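Local atomic coordinates of protein argonaute (Methanocaldococcus jannaschii, PDB entry 5G5S), a protein that uses short single-stranded DNA guides to bind and slice complementary DNA, and may defend its archaeal host against invading genetic elements. Residues 309-314 with 611-616; 237-242 with 250-255; 450-455 with 701-706. All coordinates share one frame; numbering follows the deposited sequence.

Overall arrangement
The three contacts share no helix or strand, and their chemistry changes with their place. Contacts 1 and 2 are buried: contact 1, at the end of a strand pair in the mixed sheet containing the PIWI strands, has one backbone hydrogen bond across it; contact 2, in the PAZ domain, has a two-bond bridge with one weak bond. Their centres lie 45 Å apart, on opposite sides of the chain's centre. Contact 3, only partly buried, joins the end of a Mid-domain helix to the start of helix 704-708, near the C terminus, by van der Waals contact around a ring, while a salt bridge and a helix cap stay within 701-706. Contacts 2 and 3 do not touch.

Contact 1. Residues 309-314 with 611-616; sequences FNNTPL and DYRIGS
Phe309 and Arg613 meet through backbone and side chain alike, where the antiparallel pairing of strands 302-308 and 614-618 runs out. The backbone part is one bond, Phe309 N to Arg613 O, 2.8 Å long and nearly straight at 167°. It follows directly on the pairing of Gly615 with Met307. Arg613, with a positive phi, and Ile614 both face Leu625 as a G1 beta bulge, so the residue that receives Phe309 N is itself an irregularity of the neighbouring strand pair.

The van der Waals part belongs to the Phe309 ring, which lies obliquely against the opposite backbone. CD2 sits 3.4 Å from Arg613 C, CE2 is 3.4 Å from Ile614 O, and CZ comes within 3.7 Å of Gly615 CA, an approach made where there is no side chain to intervene. Tyr663 and Phe624 also meet this ring, placing it between the sheet and helix 656-666.

The guanidinium of Arg613 gathers its neighbours around the Phe309 carbonyl. The Arg613 chain bends at chi3 (103°), carrying NE to 2.6 Å from Phe309 O. Asn311 N stands 4.1 Å above the centre of one guanidinium face, while Asn311 CB approaches Arg613 NH1 at 3.5 Å. The amide end of Asn311 turns to another partner, its OD1 bonding to Lys667.

The division of labour is clear: Phe309 N is held by a backbone carbonyl, its ring is shut into an aromatic, buried setting, and its carbonyl oxygen lies beside a cationic group. That positive charge would be expected to polarise the Phe309 carbonyl just where the chain leaves the sheet for the inverse gamma turn centred on Asn311.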
loop_
_atom_site.group_PDB
_atom_site.type_symbol
_atom_site.label_atom_id
_atom_site.label_comp_id
_atom_site.label_asym_id
_atom_site.label_seq_id
_atom_site.Cartn_x
_atom_site.Cartn_y
_atom_site.Cartn_z
ATOM N N PHE A 309 19.171 -9.523 -6.294
ATOM C CA PHE A 309 18.419 -10.665 -5.793
ATOM C C PHE A 309 18.426 -11.834 -6.767
ATOM O O PHE A 309 18.502 -11.634 -7.977
ATOM C CB PHE A 309 16.971 -10.267 -5.448
ATOM C CG PHE A 309 16.809 -9.097 -4.510
ATOM C CD1 PHE A 309 17.430 -9.089 -3.266
ATOM C CD2 PHE A 309 15.973 -8.036 -4.836
ATOM C CE1 PHE A 309 17.266 -8.013 -2.393
ATOM C CE2 PHE A 309 15.795 -6.966 -3.958
ATOM C CZ PHE A 309 16.443 -6.960 -2.740
ATOM N N ASN A 310 18.347 -13.058 -6.243
ATOM C CA ASN A 310 18.281 -14.240 -7.098
ATOM C C ASN A 310 16.882 -14.374 -7.651
ATOM O O ASN A 310 15.912 -14.023 -6.967
ATOM C CB ASN A 310 18.650 -15.498 -6.313
ATOM C CG ASN A 310 20.037 -15.465 -5.736
ATOM O OD1 ASN A 310 20.999 -15.019 -6.380
ATOM N ND2 ASN A 310 20.163 -15.934 -4.507
ATOM N N ASN A 311 16.766 -14.862 -8.887
ATOM C CA ASN A 311 15.475 -15.066 -9.530
ATOM C C ASN A 311 14.960 -16.416 -9.040
ATOM O O ASN A 311 15.166 -17.446 -9.685
ATOM C CB ASN A 311 15.624 -15.006 -11.055
ATOM C CG ASN A 311 14.317 -15.061 -11.803
ATOM O OD1 ASN A 311 13.311 -14.466 -11.398
ATOM N ND2 ASN A 311 14.324 -15.743 -12.940
ATOM N N THR A 312 14.376 -16.414 -7.840
ATOM C CA THR A 312 13.898 -17.611 -7.154
ATOM C C THR A 312 12.891 -18.396 -7.995
ATOM O O THR A 312 11.976 -17.801 -8.556
ATOM C CB THR A 312 13.488 -17.262 -5.715
ATOM O OG1 THR A 312 14.640 -16.743 -5.043
ATOM C CG2 THR A 312 12.926 -18.453 -4.929
ATOM N N PRO A 313 13.100 -19.713 -8.189
ATOM C CA PRO A 313 12.142 -20.465 -8.995
ATOM C C PRO A 313 10.858 -20.739 -8.223
ATOM O O PRO A 313 10.807 -20.613 -6.993
ATOM C CB PRO A 313 12.894 -21.751 -9.377
ATOM C CG PRO A 313 14.140 -21.762 -8.566
ATOM C CD PRO A 313 14.141 -20.598 -7.629
ATOM N N LEU A 314 9.811 -21.068 -8.976
ATOM C CA LEU A 314 8.498 -21.392 -8.467
ATOM C C LEU A 314 8.243 -22.851 -8.775
ATOM O O LEU A 314 8.821 -23.401 -9.718
ATOM C CB LEU A 314 7.421 -20.497 -9.124
ATOM C CG LEU A 314 7.583 -18.976 -8.949
ATOM C CD1 LEU A 314 6.855 -18.214 -10.040
ATOM C CD2 LEU A 314 7.136 -18.515 -7.574
ATOM N N ASP A 611 17.586 0.189 -13.215
ATOM C CA ASP A 611 17.816 -1.202 -12.826
ATOM C C ASP A 611 16.889 -1.586 -11.646
ATOM O O ASP A 611 16.395 -0.717 -10.922
ATOM C CB ASP A 611 19.306 -1.440 -12.499
ATOM C CG ASP A 611 19.734 -2.897 -12.350
ATOM O OD1 ASP A 611 19.002 -3.794 -12.850
ATOM O OD2 ASP A 611 20.795 -3.144 -11.729
ATOM N N TYR A 612 16.625 -2.885 -11.501
ATOM C CA TYR A 612 15.703 -3.449 -10.529
ATOM C C TYR A 612 16.216 -4.802 -10.051
ATOM O O TYR A 612 17.234 -5.266 -10.559
ATOM C CB TYR A 612 14.296 -3.576 -11.160
ATOM C CG TYR A 612 14.235 -4.521 -12.346
ATOM C CD1 TYR A 612 14.620 -4.104 -13.619
ATOM C CD2 TYR A 612 13.790 -5.832 -12.197
ATOM C CE1 TYR A 612 14.606 -4.980 -14.701
ATOM C CE2 TYR A 612 13.768 -6.717 -13.275
ATOM C CZ TYR A 612 14.149 -6.279 -14.532
ATOM O OH TYR A 612 14.078 -7.138 -15.605
ATOM N N ARG A 613 15.493 -5.452 -9.097
ATOM C CA ARG A 613 15.875 -6.735 -8.488
ATOM C C ARG A 613 17.164 -6.462 -7.665
ATOM O O ARG A 613 18.040 -7.316 -7.570
ATOM C CB ARG A 613 16.066 -7.819 -9.580
ATOM C CG ARG A 613 16.052 -9.265 -9.108
ATOM C CD ARG A 613 16.289 -10.213 -10.278
ATOM N NE ARG A 613 17.658 -10.732 -10.276
ATOM C CZ ARG A 613 18.135 -11.638 -11.127
ATOM N NH1 ARG A 613 17.361 -12.128 -12.089
ATOM N NH2 ARG A 613 19.389 -12.058 -11.024
ATOM N N ILE A 614 17.240 -5.244 -7.054
ATOM C CA ILE A 614 18.370 -4.739 -6.263
ATOM C C ILE A 614 17.985 -4.260 -4.859
ATOM O O ILE A 614 16.877 -3.767 -4.637
ATOM C CB ILE A 614 19.238 -3.688 -7.038
ATOM C CG1 ILE A 614 18.406 -2.454 -7.477
ATOM C CG2 ILE A 614 19.987 -4.335 -8.219
ATOM C CD1 ILE A 614 19.229 -1.203 -7.775
ATOM N N GLY A 615 18.927 -4.400 -3.935
ATOM C CA GLY A 615 18.753 -4.020 -2.542
ATOM C C GLY A 615 20.036 -3.583 -1.880
ATOM O O GLY A 615 21.113 -4.100 -2.195
ATOM N N SER A 616 19.932 -2.609 -0.964
ATOM C CA SER A 616 21.079 -2.101 -0.207
ATOM C C SER A 616 20.654 -1.672 1.204
ATOM O O SER A 616 19.471 -1.759 1.539
ATOM C CB SER A 616 21.774 -0.971 -0.957
ATOM O OG SER A 616 23.041 -0.696 -0.389
#

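Contact 2. Residues 237-242 with 250-255; sequences NQPIMY and FAPQFC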
loop_
_atom_site.group_PDB
_atom_site.type_symbol
_atom_site.label_atom_id
_atom_site.label_comp_id
_atom_site.label_asym_id
_atom_site.label_seq_id
_atom_site.Cartn_x
_atom_site.Cartn_y
_atom_site.Cartn_z
ATOM N N ASN A 237 -29.776 15.433 -1.693
ATOM C CA ASN A 237 -29.710 13.968 -1.811
ATOM C C ASN A 237 -28.251 13.463 -1.947
ATOM O O ASN A 237 -28.000 12.393 -2.509
ATOM C CB ASN A 237 -30.589 13.486 -2.971
ATOM N N GLN A 238 -27.303 14.240 -1.395
ATOM C CA GLN A 238 -25.855 14.006 -1.368
ATOM C C GLN A 238 -25.505 13.028 -0.230
ATOM O O GLN A 238 -26.085 13.158 0.855
ATOM C CB GLN A 238 -25.163 15.346 -1.109
ATOM C CG GLN A 238 -23.703 15.444 -1.508
ATOM C CD GLN A 238 -23.086 16.654 -0.851
ATOM O OE1 GLN A 238 -22.275 16.535 0.066
ATOM N NE2 GLN A 238 -23.515 17.848 -1.244
ATOM N N PRO A 239 -24.539 12.084 -0.426
ATOM C CA PRO A 239 -24.184 11.153 0.662
ATOM C C PRO A 239 -23.517 11.838 1.842
ATOM O O PRO A 239 -22.982 12.934 1.691
ATOM C CB PRO A 239 -23.209 10.167 -0.002
ATOM C CG PRO A 239 -23.332 10.390 -1.460
ATOM C CD PRO A 239 -23.729 11.815 -1.628
ATOM N N ILE A 240 -23.568 11.196 3.014
ATOM C CA ILE A 240 -22.929 11.696 4.226
ATOM C C ILE A 240 -21.631 10.910 4.388
ATOM O O ILE A 240 -21.635 9.793 4.887
ATOM C CB ILE A 240 -23.853 11.652 5.486
ATOM C CG1 ILE A 240 -25.286 12.226 5.227
ATOM C CG2 ILE A 240 -23.181 12.289 6.710
ATOM C CD1 ILE A 240 -25.430 13.700 4.680
ATOM N N MET A 241 -20.534 11.476 3.909
ATOM C CA MET A 241 -19.216 10.851 3.970
ATOM C C MET A 241 -18.634 10.939 5.385
ATOM O O MET A 241 -19.029 11.804 6.168
ATOM C CB MET A 241 -18.292 11.547 2.955
ATOM C CG MET A 241 -16.950 10.883 2.757
ATOM S SD MET A 241 -16.018 11.762 1.497
ATOM C CE MET A 241 -15.941 10.536 0.314
ATOM N N TYR A 242 -17.714 10.030 5.711
ATOM C CA TYR A 242 -16.996 10.002 6.981
ATOM C C TYR A 242 -15.520 9.771 6.696
ATOM O O TYR A 242 -15.189 9.240 5.639
ATOM C CB TYR A 242 -17.592 8.947 7.941
ATOM C CG TYR A 242 -18.860 9.425 8.617
ATOM C CD1 TYR A 242 -20.105 9.246 8.018
ATOM C CD2 TYR A 242 -18.814 10.096 9.835
ATOM C CE1 TYR A 242 -21.271 9.720 8.616
ATOM C CE2 TYR A 242 -19.973 10.570 10.446
ATOM C CZ TYR A 242 -21.201 10.381 9.832
ATOM O OH TYR A 242 -22.348 10.842 10.437
ATOM N N PHE A 250 -18.666 14.375 6.813
ATOM C CA PHE A 250 -18.132 15.082 5.644
ATOM C C PHE A 250 -19.155 15.156 4.508
ATOM O O PHE A 250 -19.967 14.243 4.344
ATOM C CB PHE A 250 -16.856 14.376 5.159
ATOM C CG PHE A 250 -15.643 14.583 6.035
ATOM C CD1 PHE A 250 -15.611 14.095 7.337
ATOM C CD2 PHE A 250 -14.521 15.244 5.549
ATOM C CE1 PHE A 250 -14.489 14.285 8.142
ATOM C CE2 PHE A 250 -13.395 15.428 6.353
ATOM C CZ PHE A 250 -13.383 14.937 7.642
ATOM N N ALA A 251 -19.117 16.244 3.732
ATOM C CA ALA A 251 -19.992 16.440 2.576
ATOM C C ALA A 251 -19.098 16.431 1.313
ATOM O O ALA A 251 -18.319 17.374 1.134
ATOM C CB ALA A 251 -20.751 17.752 2.702
ATOM N N PRO A 252 -19.139 15.348 0.472
ATOM C CA PRO A 252 -18.251 15.273 -0.710
ATOM C C PRO A 252 -18.150 16.506 -1.611
ATOM O O PRO A 252 -17.103 16.713 -2.218
ATOM C CB PRO A 252 -18.739 14.024 -1.454
ATOM C CG PRO A 252 -20.061 13.685 -0.845
ATOM C CD PRO A 252 -19.962 14.128 0.574
ATOM N N GLN A 253 -19.202 17.347 -1.647
ATOM C CA GLN A 253 -19.242 18.612 -2.392
ATOM C C GLN A 253 -18.227 19.629 -1.830
ATOM O O GLN A 253 -17.742 20.480 -2.574
ATOM C CB GLN A 253 -20.665 19.211 -2.351
ATOM C CG GLN A 253 -20.972 20.200 -3.482
ATOM C CD GLN A 253 -22.395 20.730 -3.512
ATOM O OE1 GLN A 253 -23.359 20.076 -3.095
ATOM N NE2 GLN A 253 -22.566 21.907 -4.090
ATOM N N PHE A 254 -17.924 19.536 -0.519
ATOM C CA PHE A 254 -17.029 20.439 0.207
ATOM C C PHE A 254 -15.550 20.027 0.180
ATOM O O PHE A 254 -14.702 20.794 0.647
ATOM C CB PHE A 254 -17.503 20.593 1.674
ATOM C CG PHE A 254 -18.908 21.106 1.951
ATOM C CD1 PHE A 254 -19.729 21.552 0.918
ATOM C CD2 PHE A 254 -19.403 21.153 3.249
ATOM C CE1 PHE A 254 -21.019 22.020 1.179
ATOM C CE2 PHE A 254 -20.694 21.626 3.509
ATOM C CZ PHE A 254 -21.492 22.053 2.471
ATOM N N CYS A 255 -15.239 18.829 -0.355
ATOM C CA CYS A 255 -13.879 18.288 -0.385
ATOM C C CYS A 255 -13.280 18.202 -1.794
ATOM O O CYS A 255 -14.015 18.188 -2.789
ATOM C CB CYS A 255 -13.822 16.933 0.323
ATOM S SG CYS A 255 -14.894 16.803 1.783
#
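Met241 and Phe250 form a single antiparallel bridge, a hydrogen-bonded pair that joins the loop before strand 242-243 to the loop before strand 255-260 within the PAZ domain, the module that binds the 3' end of the guide. Phe250 N donates to Met241 O at 2.7 Å, nearly straight at 164°, whereas the return bond from Met241 N to Phe250 O is weak, bent to 126°.

Packing is tight on the side of Met241, Pro239 and Pro252. Met241 CB lies 3.9 Å from Phe250 CB and equally near Pro252 CD. The rings of Pro239 and Pro252 approach obliquely, and Trp168 and Leu178 of the flanking helices close over these prolines. Gln238, extended beyond CG, reaches tip to tip toward Pro252, putting its OE1 3.4 Å from Pro252 CD and close to Ala251 CB as well.

The Phe250 and Tyr242 end is looser and partly exposed. Here the Phe250 ring has Met241 O near its plane at one edge, and its CD1 stays 4.3 Å from Tyr242 CA. This ring is also a neighbour of Tyr196, which interacts with the 3' end of the guide.

At the far, buried end the amides of Gln238 and Gln253 are turned 59° apart; Gln253 NE2 bonds to the carbonyls of Phe231 and Glu233, while Gln253 OE1 lies 2.9 Å from Gln238 NE2 at an angle too poor for a hydrogen bond.

Contact 3. Residues 450-455 with 701-706; sequences QLFDLK and KIDEEL
The Phe452 ring receives Asp703 and Leu706 at its edge, both nearly in the ring plane: Asp703 CB lies 3.6 Å from CZ, and Leu706 CD1 is 3.6 Å from CE1, reaching toward the ring tip to tip. Lys701 crosses the aromatic side chain at about a right angle, and the bend at chi3 (97°) sets its CE 3.8 Å from Phe452 CE2. Tyr713 stacks with the same ring, and its hydroxyl accepts from Asp703 N and bonds to Lys701 O, so one tyrosine both packs against the phenylalanine and ties down the loop beside it. The carboxylate of Asp703 is inclined 55° to the Phe452 ring.

The contact brings the end of one helix near the start of another. A Schellman motif, with Lys455 at its C-prime position, finishes the Mid-domain helix 442-452, and Asp703 is the N-cap of helix 704-708, its OD1 accepting a weak bond from Leu706 N. The other oxygen, OD2, makes a salt bridge with Lys701 NZ at 3.6 Å. Nearer solvent, Asp453 and Lys701 slide past each other in opposite directions, Asp453 OD1 lying 3.4 Å from Lys701 CB and 6.0 Å from its NZ.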
loop_
_atom_site.group_PDB
_atom_site.type_symbol
_atom_site.label_atom_id
_atom_site.label_comp_id
_atom_site.label_asym_id
_atom_site.label_seq_id
_atom_site.Cartn_x
_atom_site.Cartn_y
_atom_site.Cartn_z
ATOM N N GLN A 450 -20.739 -5.300 -6.699
ATOM C CA GLN A 450 -22.177 -5.610 -6.685
ATOM C C GLN A 450 -22.486 -7.030 -7.162
ATOM O O GLN A 450 -23.488 -7.609 -6.743
ATOM C CB GLN A 450 -22.975 -4.579 -7.503
ATOM C CG GLN A 450 -23.060 -3.201 -6.847
ATOM C CD GLN A 450 -24.142 -2.326 -7.434
ATOM O OE1 GLN A 450 -24.432 -2.352 -8.635
ATOM N NE2 GLN A 450 -24.751 -1.505 -6.589
ATOM N N LEU A 451 -21.639 -7.566 -8.058
ATOM C CA LEU A 451 -21.708 -8.922 -8.599
ATOM C C LEU A 451 -21.367 -9.901 -7.473
ATOM O O LEU A 451 -22.046 -10.913 -7.333
ATOM C CB LEU A 451 -20.684 -9.066 -9.743
ATOM C CG LEU A 451 -21.129 -9.574 -11.121
ATOM C CD1 LEU A 451 -22.522 -9.129 -11.487
ATOM C CD2 LEU A 451 -20.152 -9.126 -12.182
ATOM N N PHE A 452 -20.334 -9.585 -6.652
ATOM C CA PHE A 452 -19.923 -10.421 -5.518
ATOM C C PHE A 452 -20.971 -10.497 -4.386
ATOM O O PHE A 452 -21.042 -11.515 -3.691
ATOM C CB PHE A 452 -18.530 -10.042 -4.993
ATOM C CG PHE A 452 -18.062 -10.982 -3.909
ATOM C CD1 PHE A 452 -17.612 -12.259 -4.224
ATOM C CD2 PHE A 452 -18.178 -10.635 -2.566
ATOM C CE1 PHE A 452 -17.254 -13.156 -3.219
ATOM C CE2 PHE A 452 -17.865 -11.550 -1.561
ATOM C CZ PHE A 452 -17.386 -12.797 -1.893
ATOM N N ASP A 453 -21.785 -9.437 -4.214
ATOM C CA ASP A 453 -22.869 -9.397 -3.233
ATOM C C ASP A 453 -23.926 -10.472 -3.560
ATOM O O ASP A 453 -24.662 -10.903 -2.672
ATOM C CB ASP A 453 -23.528 -8.008 -3.222
ATOM C CG ASP A 453 -22.895 -6.991 -2.291
ATOM O OD1 ASP A 453 -22.045 -7.389 -1.457
ATOM O OD2 ASP A 453 -23.295 -5.808 -2.350
ATOM N N LEU A 454 -23.966 -10.896 -4.843
ATOM C CA LEU A 454 -24.816 -11.929 -5.450
ATOM C C LEU A 454 -24.036 -13.275 -5.555
ATOM O O LEU A 454 -24.475 -14.179 -6.267
ATOM C CB LEU A 454 -25.196 -11.452 -6.875
ATOM C CG LEU A 454 -26.499 -10.675 -7.091
ATOM C CD1 LEU A 454 -26.440 -9.266 -6.503
ATOM C CD2 LEU A 454 -26.773 -10.539 -8.559
ATOM N N LYS A 455 -22.867 -13.388 -4.867
ATOM C CA LYS A 455 -21.962 -14.554 -4.858
ATOM C C LYS A 455 -21.281 -14.848 -6.227
ATOM O O LYS A 455 -20.844 -15.978 -6.474
ATOM C CB LYS A 455 -22.624 -15.805 -4.234
ATOM N N LYS A 701 -18.535 -7.195 0.377
ATOM C CA LYS A 701 -19.037 -8.194 1.324
ATOM C C LYS A 701 -17.882 -9.011 1.925
ATOM O O LYS A 701 -16.918 -9.327 1.224
ATOM C CB LYS A 701 -20.021 -9.130 0.601
ATOM C CG LYS A 701 -20.772 -10.106 1.496
ATOM C CD LYS A 701 -21.667 -11.045 0.689
ATOM C CE LYS A 701 -21.017 -12.381 0.410
ATOM N NZ LYS A 701 -21.945 -13.309 -0.287
ATOM N N ILE A 702 -17.990 -9.352 3.223
ATOM C CA ILE A 702 -17.040 -10.217 3.917
ATOM C C ILE A 702 -17.658 -11.601 3.799
ATOM O O ILE A 702 -18.769 -11.821 4.308
ATOM C CB ILE A 702 -16.821 -9.838 5.412
ATOM C CG1 ILE A 702 -16.302 -8.408 5.590
ATOM C CG2 ILE A 702 -15.919 -10.864 6.126
ATOM C CD1 ILE A 702 -16.576 -7.843 6.982
ATOM N N ASP A 703 -16.972 -12.515 3.088
ATOM C CA ASP A 703 -17.437 -13.892 2.905
ATOM C C ASP A 703 -16.431 -14.774 3.607
ATOM O O ASP A 703 -15.365 -15.074 3.050
ATOM C CB ASP A 703 -17.556 -14.247 1.411
ATOM C CG ASP A 703 -18.331 -15.513 1.115
ATOM O OD1 ASP A 703 -18.040 -16.554 1.745
ATOM O OD2 ASP A 703 -19.161 -15.491 0.189
ATOM N N GLU A 704 -16.759 -15.133 4.865
ATOM C CA GLU A 704 -15.944 -15.915 5.798
ATOM C C GLU A 704 -15.354 -17.188 5.232
ATOM O O GLU A 704 -14.153 -17.412 5.407
ATOM C CB GLU A 704 -16.708 -16.210 7.094
ATOM C CG GLU A 704 -16.829 -15.010 8.019
ATOM C CD GLU A 704 -17.917 -15.141 9.070
ATOM O OE1 GLU A 704 -19.108 -15.247 8.693
ATOM O OE2 GLU A 704 -17.579 -15.113 10.276
ATOM N N GLU A 705 -16.189 -18.019 4.569
ATOM C CA GLU A 705 -15.767 -19.290 3.982
ATOM C C GLU A 705 -14.697 -19.081 2.920
ATOM O O GLU A 705 -13.688 -19.797 2.928
ATOM C CB GLU A 705 -16.963 -20.072 3.416
ATOM N N LEU A 706 -14.900 -18.068 2.040
ATOM C CA LEU A 706 -13.979 -17.730 0.958
ATOM C C LEU A 706 -12.659 -17.182 1.449
ATOM O O LEU A 706 -11.638 -17.532 0.880
ATOM C CB LEU A 706 -14.604 -16.772 -0.078
ATOM C CG LEU A 706 -15.869 -17.200 -0.834
ATOM C CD1 LEU A 706 -16.092 -16.303 -2.007
ATOM C CD2 LEU A 706 -15.815 -18.656 -1.302
#